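Local coordinates for putative uncharacterized protein (PDB 3P43) that probably acts as a manganese-dependent phosphoesterase in DNA repair, removing blocking groups from 3' ends as in the LigD 3'-phosphoesterase family, at residues 33-38 and 81-86; 44-49 and 55-60; 61-66 and 101-106; 116-121 and 143-148. All blocks are in the same frame, centred on the assembly; numbering follows the deposited sequence.

Contact 1: 33-38 and 81-86; sequences VVQRHD and LAYADF. With MN (manganese (II) ion), chain B.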
# COMPACT_ATOMS: atom_id res chain seq x y z
N VAL A 33 1.35 2.39 -6.09
CA VAL A 33 0.34 3.43 -6.02
C VAL A 33 -0.19 3.53 -4.59
O VAL A 33 -0.23 2.54 -3.86
CB VAL A 33 -0.84 3.19 -6.99
CG1 VAL A 33 -1.66 2.01 -6.54
CG2 VAL A 33 -1.71 4.44 -7.11
N VAL A 34 -0.54 4.74 -4.20
CA VAL A 34 -1.22 4.97 -2.94
C VAL A 34 -2.52 5.69 -3.26
O VAL A 34 -2.52 6.79 -3.79
CB VAL A 34 -0.37 5.82 -1.99
CG1 VAL A 34 -1.18 6.16 -0.74
CG2 VAL A 34 0.92 5.11 -1.63
N GLN A 35 -3.63 5.04 -2.94
CA GLN A 35 -4.94 5.64 -3.13
C GLN A 35 -5.60 5.95 -1.79
O GLN A 35 -5.77 5.07 -0.95
CB GLN A 35 -5.83 4.72 -3.97
CG GLN A 35 -5.62 4.86 -5.49
CD GLN A 35 -6.03 3.61 -6.25
OE1 GLN A 35 -5.97 2.50 -5.72
NE2 GLN A 35 -6.44 3.78 -7.51
N ARG A 36 -5.95 7.21 -1.60
CA ARG A 36 -6.78 7.60 -0.48
C ARG A 36 -8.18 7.10 -0.76
O ARG A 36 -8.78 7.44 -1.77
CB ARG A 36 -6.81 9.12 -0.32
CG ARG A 36 -7.44 9.58 0.98
CD ARG A 36 -7.48 11.09 1.07
NE ARG A 36 -8.51 11.66 0.20
CZ ARG A 36 -8.40 12.84 -0.41
NH1 ARG A 36 -7.30 13.57 -0.25
NH2 ARG A 36 -9.38 13.29 -1.18
N HIS A 37 -8.70 6.27 0.14
CA HIS A 37 -10.00 5.65 -0.08
C HIS A 37 -10.99 6.14 0.97
O HIS A 37 -10.85 5.83 2.15
CB HIS A 37 -9.87 4.12 -0.03
CG HIS A 37 -11.10 3.40 -0.48
ND1 HIS A 37 -11.25 2.04 -0.35
CD2 HIS A 37 -12.24 3.85 -1.05
CE1 HIS A 37 -12.43 1.67 -0.82
NE2 HIS A 37 -13.05 2.75 -1.26
N ASP A 38 -11.97 6.92 0.54
CA ASP A 38 -13.02 7.41 1.43
C ASP A 38 -14.19 6.43 1.44
O ASP A 38 -15.10 6.54 0.62
CB ASP A 38 -13.49 8.79 0.98
CG ASP A 38 -14.26 9.54 2.06
OD1 ASP A 38 -14.50 8.95 3.13
OD2 ASP A 38 -14.62 10.72 1.85
N LEU A 81 -3.87 -4.39 -12.34
CA LEU A 81 -2.86 -3.36 -12.54
C LEU A 81 -3.47 -2.02 -12.97
O LEU A 81 -3.01 -0.96 -12.55
CB LEU A 81 -1.85 -3.85 -13.58
CG LEU A 81 -0.42 -3.33 -13.52
CD1 LEU A 81 0.02 -3.09 -12.09
CD2 LEU A 81 0.51 -4.33 -14.21
N ALA A 82 -4.51 -2.08 -13.80
CA ALA A 82 -5.14 -0.88 -14.34
C ALA A 82 -5.75 0.00 -13.25
O ALA A 82 -6.06 1.17 -13.48
CB ALA A 82 -6.17 -1.25 -15.38
N TYR A 83 -5.92 -0.57 -12.06
CA TYR A 83 -6.50 0.16 -10.95
C TYR A 83 -5.55 1.24 -10.44
O TYR A 83 -5.97 2.18 -9.77
CB TYR A 83 -6.86 -0.81 -9.82
CG TYR A 83 -8.00 -0.32 -8.95
CD1 TYR A 83 -9.29 -0.28 -9.44
CD2 TYR A 83 -7.78 0.08 -7.64
CE1 TYR A 83 -10.34 0.16 -8.65
CE2 TYR A 83 -8.82 0.51 -6.84
CZ TYR A 83 -10.10 0.55 -7.35
OH TYR A 83 -11.14 0.98 -6.57
N ALA A 84 -4.26 1.11 -10.76
CA ALA A 84 -3.27 2.11 -10.37
C ALA A 84 -3.58 3.47 -10.99
O ALA A 84 -3.05 4.50 -10.57
CB ALA A 84 -1.88 1.65 -10.76
N ASP A 85 -4.44 3.47 -12.00
CA ASP A 85 -4.79 4.68 -12.72
C ASP A 85 -6.15 5.23 -12.29
O ASP A 85 -6.56 6.28 -12.78
CB ASP A 85 -4.82 4.41 -14.22
CG ASP A 85 -3.44 4.27 -14.82
OD1 ASP A 85 -2.48 4.86 -14.28
OD2 ASP A 85 -3.31 3.57 -15.85
N PHE A 86 -6.84 4.53 -11.40
CA PHE A 86 -8.22 4.90 -11.12
C PHE A 86 -8.41 5.95 -10.03
O PHE A 86 -7.87 5.84 -8.93
CB PHE A 86 -9.12 3.71 -10.82
CG PHE A 86 -10.54 4.12 -10.57
CD1 PHE A 86 -11.38 4.43 -11.64
CD2 PHE A 86 -11.01 4.29 -9.28
CE1 PHE A 86 -12.67 4.85 -11.42
CE2 PHE A 86 -12.31 4.71 -9.05
CZ PHE A 86 -13.14 4.99 -10.12
MN MN B . -9.62 0.55 0.59
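Both hydrogens of one side-chain amide are spent on two backbone carbonyls of the same tight turn: Gln35 NE2 donates to Tyr83 O at 2.8 Å and to Phe86 O at 2.9 Å. Neither bond is straight, with N-H...O angles of 133° and 136°, in part because both oxygens sit out of the amide plane. The donor meets Phe86 O in the carbonyl plane, on a lone pair, but is tilted from the plane of the Tyr83 carbonyl. Tyr83 O is gripped twice, since it also takes the N-H of Phe86 within the turn. Gln35 reaches this far because its chain is extended beyond CG. Its amide stands nearly upright to the Tyr83 ring, the planes 82° apart, with OE1 3.6 Å from Tyr83 CD2. That oxygen accepts from Arg47 NE, which fixes which end of the amide faces the turn. Beside this polar clasp, Val33 supplies the apolar part: its CB lies 4.2 Å from Ala84 CB, and its CG2 rests 3.7 Å from Ala84 O. Two residues beyond Gln35, His37 ND1 binds the manganese ion at 2.4 Å, so the strand that holds the turn also carries a metal ligand. Strand 31-38 runs between strands 42-50 and 98-114, while the 3-10 turn at 81-85 follows strand 70-80 and packs Ala84 against Leu54 and Arg105.

Contact 2: 44-49 and 55-60; sequences YDFRLE and KSWAVP. With MN (manganese (II) ion), chain B.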
# COMPACT_ATOMS: atom_id res chain seq x y z
N TYR A 44 -5.93 4.67 3.56
CA TYR A 44 -5.08 4.70 2.39
C TYR A 44 -4.75 3.30 1.94
O TYR A 44 -4.34 2.45 2.72
CB TYR A 44 -3.80 5.49 2.67
CG TYR A 44 -4.05 6.98 2.83
CD1 TYR A 44 -3.75 7.86 1.80
CD2 TYR A 44 -4.59 7.50 4.00
CE1 TYR A 44 -3.98 9.22 1.93
CE2 TYR A 44 -4.83 8.86 4.14
CZ TYR A 44 -4.52 9.71 3.10
OH TYR A 44 -4.75 11.07 3.22
N ASP A 45 -4.97 3.05 0.66
CA ASP A 45 -4.62 1.76 0.09
C ASP A 45 -3.24 1.86 -0.54
O ASP A 45 -3.00 2.70 -1.41
CB ASP A 45 -5.68 1.30 -0.91
CG ASP A 45 -6.99 0.96 -0.25
OD1 ASP A 45 -6.98 0.09 0.65
OD2 ASP A 45 -8.02 1.55 -0.60
N PHE A 46 -2.33 1.03 -0.04
CA PHE A 46 -0.97 0.97 -0.53
C PHE A 46 -0.81 -0.28 -1.41
O PHE A 46 -1.06 -1.39 -0.96
CB PHE A 46 0.01 0.93 0.65
CG PHE A 46 1.44 0.78 0.25
CD1 PHE A 46 2.14 1.86 -0.26
CD2 PHE A 46 2.08 -0.43 0.36
CE1 PHE A 46 3.45 1.73 -0.65
CE2 PHE A 46 3.40 -0.57 -0.02
CZ PHE A 46 4.08 0.51 -0.53
N ARG A 47 -0.39 -0.08 -2.65
CA ARG A 47 -0.34 -1.18 -3.62
C ARG A 47 1.01 -1.29 -4.31
O ARG A 47 1.58 -0.30 -4.76
CB ARG A 47 -1.42 -0.99 -4.69
CG ARG A 47 -2.81 -0.71 -4.16
CD ARG A 47 -3.80 -0.70 -5.30
NE ARG A 47 -5.01 0.02 -4.94
CZ ARG A 47 -5.99 -0.50 -4.21
NH1 ARG A 47 -5.88 -1.74 -3.75
NH2 ARG A 47 -7.06 0.22 -3.93
N LEU A 48 1.51 -2.52 -4.40
CA LEU A 48 2.77 -2.81 -5.08
C LEU A 48 2.52 -3.75 -6.25
O LEU A 48 1.84 -4.77 -6.10
CB LEU A 48 3.75 -3.49 -4.12
CG LEU A 48 4.34 -2.69 -2.97
CD1 LEU A 48 5.09 -3.61 -2.02
CD2 LEU A 48 5.26 -1.58 -3.48
N GLU A 49 3.07 -3.41 -7.40
CA GLU A 49 2.96 -4.30 -8.55
C GLU A 49 3.87 -5.50 -8.36
O GLU A 49 5.09 -5.36 -8.28
CB GLU A 49 3.32 -3.60 -9.86
CG GLU A 49 3.34 -4.55 -11.05
CD GLU A 49 3.72 -3.88 -12.36
OE1 GLU A 49 3.68 -2.63 -12.41
OE2 GLU A 49 4.04 -4.60 -13.33
N LYS A 55 -0.49 -6.09 -5.39
CA LYS A 55 -0.62 -6.61 -4.03
C LYS A 55 -0.95 -5.41 -3.15
O LYS A 55 -0.31 -4.37 -3.26
CB LYS A 55 0.67 -7.29 -3.57
CG LYS A 55 0.52 -8.16 -2.33
CD LYS A 55 1.85 -8.80 -1.93
CE LYS A 55 1.75 -9.53 -0.60
NZ LYS A 55 0.77 -10.65 -0.64
N SER A 56 -1.94 -5.56 -2.27
CA SER A 56 -2.55 -4.39 -1.64
C SER A 56 -2.69 -4.46 -0.12
O SER A 56 -2.93 -5.54 0.44
CB SER A 56 -3.92 -4.12 -2.26
OG SER A 56 -3.79 -3.79 -3.64
N TRP A 57 -2.56 -3.30 0.52
CA TRP A 57 -2.75 -3.17 1.96
C TRP A 57 -3.59 -1.93 2.26
O TRP A 57 -3.40 -0.89 1.63
CB TRP A 57 -1.41 -3.01 2.69
CG TRP A 57 -0.51 -4.22 2.67
CD1 TRP A 57 -0.36 -5.15 3.66
CD2 TRP A 57 0.40 -4.60 1.62
NE1 TRP A 57 0.57 -6.09 3.29
CE2 TRP A 57 1.05 -5.78 2.04
CE3 TRP A 57 0.72 -4.06 0.37
CZ2 TRP A 57 2.00 -6.43 1.25
CZ3 TRP A 57 1.66 -4.70 -0.41
CH2 TRP A 57 2.29 -5.87 0.03
N ALA A 58 -4.50 -2.06 3.22
CA ALA A 58 -5.21 -0.90 3.76
C ALA A 58 -4.44 -0.34 4.97
O ALA A 58 -4.17 -1.05 5.93
CB ALA A 58 -6.61 -1.29 4.18
N VAL A 59 -4.09 0.94 4.89
CA VAL A 59 -3.39 1.63 5.97
C VAL A 59 -4.31 2.72 6.51
O VAL A 59 -4.66 3.65 5.79
CB VAL A 59 -2.09 2.27 5.46
CG1 VAL A 59 -1.24 2.77 6.63
CG2 VAL A 59 -1.30 1.28 4.61
N PRO A 60 -4.71 2.61 7.79
CA PRO A 60 -5.67 3.55 8.40
C PRO A 60 -5.17 4.99 8.55
O PRO A 60 -5.94 5.85 8.97
CB PRO A 60 -5.96 2.92 9.77
CG PRO A 60 -4.84 1.96 10.01
CD PRO A 60 -4.41 1.47 8.67
MN MN B . -9.62 0.55 0.59
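Phe46 and Trp57 lie side by side and point the same way from a hydrogen-bonded pair of this antiparallel hairpin, Phe46 CD2 approaching Trp57 CE3 to 3.9 Å at the edge of the phenyl ring. With Trp57 CG anti to its carbonyl carbon (chi1 -67°), the indole presents an edge to Phe46 O, which lies in its plane. Leu48 comes in obliquely, its CD1 3.9 Å from Trp57 CZ3, and Val59 CG2 rests on Phe46 CB, so this part of the face is mainly apolar. The opposite face, with Asp45, Arg47 and Ser56, is largely polar. Arg47, extended from CG to NE, turns the edge of its guanidinium to Ser56, and NH1 donates to OG at 2.9 Å with an angle of 153°, the oxygen almost in the guanidinium plane. Its NE is held by Gln35, and Asp45 CB lies over one face of the group. Asp45 OD2 binds the manganese ion at 2.2 Å; its separation from Arg47 NH2, 3.7 Å, is a long salt bridge in which charge acts without an N-H pointing at the oxygen. A leucine in place of Arg47 would probably leave Ser56 OG and Gln35 OE1 without their donor and take away the positive charge beside the metal-bound carboxylate. Backbone bonds join Tyr44 to Val59, Phe46 to Trp57 and Leu48 to Lys55 in both directions. The hairpin is central in the barrel, flanked by strands 31-38 and 70-80, while Ile118, Val120 and Leu122 of strand 117-123 meet the face of Phe46, Leu48 and Trp57.

Contact 3: 61-66 and 101-106; sequences KEPPKD and EIWDRG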
# COMPACT_ATOMS: atom_id res chain seq x y z
N LYS A 61 -3.91 5.25 8.23
CA LYS A 61 -3.38 6.61 8.28
C LYS A 61 -2.50 6.83 7.05
O LYS A 61 -2.22 5.89 6.32
CB LYS A 61 -2.55 6.82 9.54
CG LYS A 61 -3.35 7.06 10.82
CD LYS A 61 -2.45 7.01 12.04
CE LYS A 61 -3.20 7.33 13.32
NZ LYS A 61 -3.45 8.79 13.47
N GLU A 62 -2.07 8.07 6.83
CA GLU A 62 -1.20 8.36 5.69
C GLU A 62 0.08 7.53 5.79
O GLU A 62 0.66 7.41 6.87
CB GLU A 62 -0.83 9.85 5.64
CG GLU A 62 -2.00 10.81 5.52
CD GLU A 62 -1.57 12.21 5.14
OE1 GLU A 62 -0.34 12.46 5.08
OE2 GLU A 62 -2.44 13.08 4.89
N PRO A 63 0.51 6.95 4.66
CA PRO A 63 1.80 6.26 4.67
C PRO A 63 2.87 7.24 5.14
O PRO A 63 2.80 8.42 4.81
CB PRO A 63 2.01 5.90 3.19
CG PRO A 63 0.62 5.77 2.65
CD PRO A 63 -0.18 6.84 3.37
N PRO A 64 3.83 6.76 5.94
CA PRO A 64 4.78 7.69 6.57
C PRO A 64 5.81 8.20 5.56
O PRO A 64 6.42 7.40 4.85
CB PRO A 64 5.44 6.83 7.65
CG PRO A 64 5.38 5.44 7.10
CD PRO A 64 4.10 5.36 6.30
N LYS A 65 6.00 9.51 5.51
CA LYS A 65 6.95 10.10 4.57
C LYS A 65 8.38 10.08 5.11
O LYS A 65 9.34 10.20 4.36
CB LYS A 65 6.55 11.54 4.22
CG LYS A 65 5.19 11.67 3.55
CD LYS A 65 4.87 13.13 3.28
CE LYS A 65 3.43 13.31 2.84
NZ LYS A 65 3.10 14.74 2.59
N ASP A 66 8.50 9.93 6.43
CA ASP A 66 9.80 9.90 7.09
C ASP A 66 9.91 8.70 8.02
O ASP A 66 8.91 8.23 8.55
CB ASP A 66 10.01 11.18 7.90
CG ASP A 66 10.19 12.41 7.03
OD1 ASP A 66 10.69 12.27 5.89
OD2 ASP A 66 9.83 13.51 7.49
N GLU A 101 -8.91 8.48 -4.65
CA GLU A 101 -8.02 9.49 -5.22
C GLU A 101 -6.57 9.03 -5.16
O GLU A 101 -6.14 8.39 -4.20
CB GLU A 101 -8.15 10.82 -4.48
CG GLU A 101 -7.19 11.89 -4.99
CD GLU A 101 -7.46 13.26 -4.40
OE1 GLU A 101 -7.08 13.49 -3.23
OE2 GLU A 101 -8.05 14.11 -5.10
N ILE A 102 -5.80 9.35 -6.20
CA ILE A 102 -4.39 9.00 -6.22
C ILE A 102 -3.65 9.96 -5.31
O ILE A 102 -3.58 11.15 -5.59
CB ILE A 102 -3.78 9.10 -7.63
CG1 ILE A 102 -4.58 8.27 -8.64
CG2 ILE A 102 -2.33 8.61 -7.61
CD1 ILE A 102 -4.30 6.80 -8.57
N TRP A 103 -3.12 9.42 -4.21
CA TRP A 103 -2.35 10.21 -3.25
C TRP A 103 -0.87 10.26 -3.63
O TRP A 103 -0.23 11.30 -3.49
CB TRP A 103 -2.51 9.63 -1.86
CG TRP A 103 -1.83 10.41 -0.77
CD1 TRP A 103 -2.30 11.54 -0.16
CD2 TRP A 103 -0.58 10.10 -0.13
NE1 TRP A 103 -1.42 11.96 0.80
CE2 TRP A 103 -0.36 11.10 0.85
CE3 TRP A 103 0.37 9.09 -0.29
CZ2 TRP A 103 0.78 11.11 1.65
CZ3 TRP A 103 1.49 9.10 0.52
CH2 TRP A 103 1.69 10.10 1.48
N ASP A 104 -0.33 9.13 -4.09
CA ASP A 104 1.02 9.10 -4.63
C ASP A 104 1.12 8.00 -5.68
O ASP A 104 0.29 7.09 -5.73
CB ASP A 104 2.06 8.87 -3.53
CG ASP A 104 3.48 9.22 -3.99
OD1 ASP A 104 3.64 9.91 -5.01
OD2 ASP A 104 4.44 8.82 -3.31
N ARG A 105 2.14 8.09 -6.53
CA ARG A 105 2.32 7.12 -7.59
C ARG A 105 3.77 7.12 -8.05
O ARG A 105 4.39 8.18 -8.17
CB ARG A 105 1.38 7.45 -8.76
CG ARG A 105 1.34 6.37 -9.82
CD ARG A 105 0.83 6.89 -11.15
NE ARG A 105 1.11 5.93 -12.21
CZ ARG A 105 0.33 4.90 -12.51
NH1 ARG A 105 -0.79 4.71 -11.83
NH2 ARG A 105 0.67 4.07 -13.48
N GLY A 106 4.31 5.94 -8.31
CA GLY A 106 5.69 5.88 -8.75
C GLY A 106 6.11 4.49 -9.16
O GLY A 106 5.28 3.63 -9.46
O HOH W 1 -2.79 14.44 2.37
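Pro63 meets Trp103 by a CH-pi contact, its CD 4.3 Å from the centroid of the six-membered ring and 21° off the ring normal. The two side chains approach from opposite directions, and the proline lies over the indole face toward the rim, with CG and CD both near CZ3. Further nonpolar contact comes from the extended chain of Lys65, whose CE packs 3.6 Å from Trp103 CZ2. Trp103 CG is anti to the backbone N (chi1 -176°), which carries the indole out toward this loop.

The polar link passes through water. A single molecule donates to Glu62 OE2 at 2.9 Å and accepts from Trp103 NE1 at 3.2 Å, lying in the indole plane at its edge. Glu62 itself crosses the indole at about a right angle, OE1 3.9 Å from CZ2. A serine at Trp103 would probably take the indole face away from Pro63 and the CE of Lys65 and leave the water-bound Glu62 without its NE1 partner.

A classic beta bulge in strand 98-114 sets Trp103 and Asp104 together opposite Val34 of the neighbouring strand 31-38. Tyr44 of strand 42-50 meets Trp103 edge-to-face and also touches Glu62 and Pro63, so the loop between strands 53-59 and 70-80 is packed against strands 42-50 and 98-114.

Contact 4: 116-121 and 143-148; sequences REIVVS and KGWLFF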
# COMPACT_ATOMS: atom_id res chain seq x y z
N ARG A 116 6.74 -13.37 5.13
CA ARG A 116 6.42 -12.41 6.18
C ARG A 116 7.16 -11.08 6.10
O ARG A 116 7.16 -10.31 7.06
CB ARG A 116 6.68 -13.02 7.56
CG ARG A 116 5.62 -13.98 8.05
CD ARG A 116 5.76 -14.19 9.56
NE ARG A 116 7.16 -14.27 9.95
CZ ARG A 116 7.84 -13.30 10.54
NH1 ARG A 116 7.25 -12.15 10.84
NH2 ARG A 116 9.12 -13.48 10.85
N GLU A 117 7.80 -10.80 4.98
CA GLU A 117 8.60 -9.59 4.90
C GLU A 117 8.77 -9.10 3.47
O GLU A 117 9.01 -9.89 2.56
CB GLU A 117 9.96 -9.78 5.56
CG GLU A 117 10.79 -8.50 5.65
CD GLU A 117 12.12 -8.70 6.36
OE1 GLU A 117 12.44 -9.84 6.74
OE2 GLU A 117 12.86 -7.70 6.54
N ILE A 118 8.62 -7.79 3.30
CA ILE A 118 8.81 -7.15 2.01
C ILE A 118 9.59 -5.85 2.21
O ILE A 118 9.24 -5.03 3.06
CB ILE A 118 7.47 -6.86 1.31
CG1 ILE A 118 6.74 -8.18 1.04
CG2 ILE A 118 7.70 -6.10 0.01
CD1 ILE A 118 5.41 -8.04 0.33
N VAL A 119 10.66 -5.69 1.44
CA VAL A 119 11.46 -4.47 1.50
C VAL A 119 11.59 -3.91 0.09
O VAL A 119 11.99 -4.62 -0.83
CB VAL A 119 12.87 -4.74 2.07
CG1 VAL A 119 13.63 -3.42 2.24
CG2 VAL A 119 12.78 -5.49 3.38
N VAL A 120 11.24 -2.64 -0.07
CA VAL A 120 11.23 -2.02 -1.39
C VAL A 120 11.82 -0.62 -1.37
O VAL A 120 11.74 0.09 -0.37
CB VAL A 120 9.80 -1.93 -1.94
CG1 VAL A 120 9.21 -3.31 -2.11
CG2 VAL A 120 8.93 -1.09 -1.01
N SER A 121 12.43 -0.21 -2.48
CA SER A 121 12.88 1.17 -2.61
C SER A 121 11.89 1.93 -3.49
O SER A 121 11.76 1.65 -4.68
CB SER A 121 14.28 1.23 -3.21
OG SER A 121 14.72 2.57 -3.30
N LYS A 143 -3.13 -11.96 9.90
CA LYS A 143 -2.14 -11.12 10.56
C LYS A 143 -1.78 -9.85 9.78
O LYS A 143 -1.50 -9.90 8.58
CB LYS A 143 -0.89 -11.94 10.87
CG LYS A 143 -1.15 -13.07 11.84
CD LYS A 143 -0.10 -14.15 11.75
CE LYS A 143 -0.48 -15.35 12.60
NZ LYS A 143 -1.81 -15.90 12.23
N GLY A 144 -1.78 -8.72 10.49
CA GLY A 144 -1.44 -7.44 9.90
C GLY A 144 0.05 -7.25 9.70
O GLY A 144 0.86 -8.07 10.13
N TRP A 145 0.41 -6.16 9.03
CA TRP A 145 1.80 -5.88 8.74
C TRP A 145 2.24 -4.58 9.38
O TRP A 145 1.49 -3.60 9.39
CB TRP A 145 2.01 -5.75 7.23
CG TRP A 145 1.69 -6.99 6.46
CD1 TRP A 145 0.47 -7.58 6.31
CD2 TRP A 145 2.61 -7.77 5.69
NE1 TRP A 145 0.58 -8.68 5.51
CE2 TRP A 145 1.88 -8.82 5.11
CE3 TRP A 145 3.99 -7.68 5.44
CZ2 TRP A 145 2.47 -9.79 4.30
CZ3 TRP A 145 4.58 -8.64 4.63
CH2 TRP A 145 3.82 -9.69 4.07
N LEU A 146 3.45 -4.57 9.91
CA LEU A 146 4.08 -3.34 10.38
C LEU A 146 4.70 -2.62 9.19
O LEU A 146 5.54 -3.18 8.48
CB LEU A 146 5.17 -3.66 11.40
CG LEU A 146 5.74 -2.43 12.11
CD1 LEU A 146 4.73 -1.97 13.13
CD2 LEU A 146 7.06 -2.77 12.78
N PHE A 147 4.30 -1.37 8.97
CA PHE A 147 4.69 -0.63 7.78
C PHE A 147 5.49 0.63 8.15
O PHE A 147 5.01 1.47 8.90
CB PHE A 147 3.42 -0.25 7.01
CG PHE A 147 3.66 0.50 5.73
CD1 PHE A 147 4.79 0.26 4.96
CD2 PHE A 147 2.73 1.42 5.27
CE1 PHE A 147 5.00 0.94 3.77
CE2 PHE A 147 2.93 2.11 4.09
CZ PHE A 147 4.07 1.87 3.34
N PHE A 148 6.70 0.76 7.62
CA PHE A 148 7.52 1.93 7.94
C PHE A 148 8.61 2.24 6.92
O PHE A 148 9.00 1.38 6.13
CB PHE A 148 8.13 1.79 9.34
CG PHE A 148 9.04 0.60 9.50
CD1 PHE A 148 10.40 0.72 9.31
CD2 PHE A 148 8.52 -0.64 9.85
CE1 PHE A 148 11.24 -0.38 9.46
CE2 PHE A 148 9.35 -1.74 10.01
CZ PHE A 148 10.71 -1.61 9.81
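Trp145 alone carries the second strand's side of this contact, pressing the six-membered end of its indole against the backbone where strand 117-123 begins. The tight part is small. Trp145 CZ3 lies 3.8 Å from Arg116 C and 3.9 Å from Glu117 N, so the ring touches the peptide unit joining those two residues, with CH2 a little farther from the same carbonyl carbon. Ile118 adds a side-chain contact, its CG1 4.2 Å from Trp145 CZ3. All three approaches to the indole are oblique. With Trp145 CG anti to the carbonyl carbon and beside the backbone N (chi1 -62°), the ring spans a wide separation: the CA atoms of Arg116 and Trp145 stand 8.4 Å apart. Inward, Trp145 meets Trp57 edge-to-face and also packs on Leu133 and Ala73, making it part of the barrel interior.

The outer side is looser. The side chains of Arg116 and Glu117 start away from strand 145-149, and both residues are partly exposed. Arg116 turns its NH1 to the carbonyl oxygen of Arg135, so its charged end serves strand 130-135, the strand that lies between these two in the sheet.

No hydrogen bond crosses directly between 116-121 and 143-148. Their cohesion is thus a matter of van der Waals contact and burial of the indole, which implies little directional restraint from this pair alone, whereas the intervening strand supplies the backbone bonding.

All four contacts have at least one segment in a single curled antiparallel sheet that forms the barrel. Contacts 1 and 2 are centred about 9 Å apart on adjoining strands and share the manganese site, with His37 from one, Asp45 from the other and His43 completing the protein ligands. Along the chain contact 2 is nested within contact 1, whose segments alternate with those of contact 3; contact 4 comes last. Contacts 1 and 4 lie on opposite sides of the chain's centre, their centres about 19 Å apart, without touching. Between them, contact 2 reaches contact 4 through aromatic residues, and Pro63 of contact 3 touches Phe147. The barrel interior thus links the metal-binding wall to the far strands.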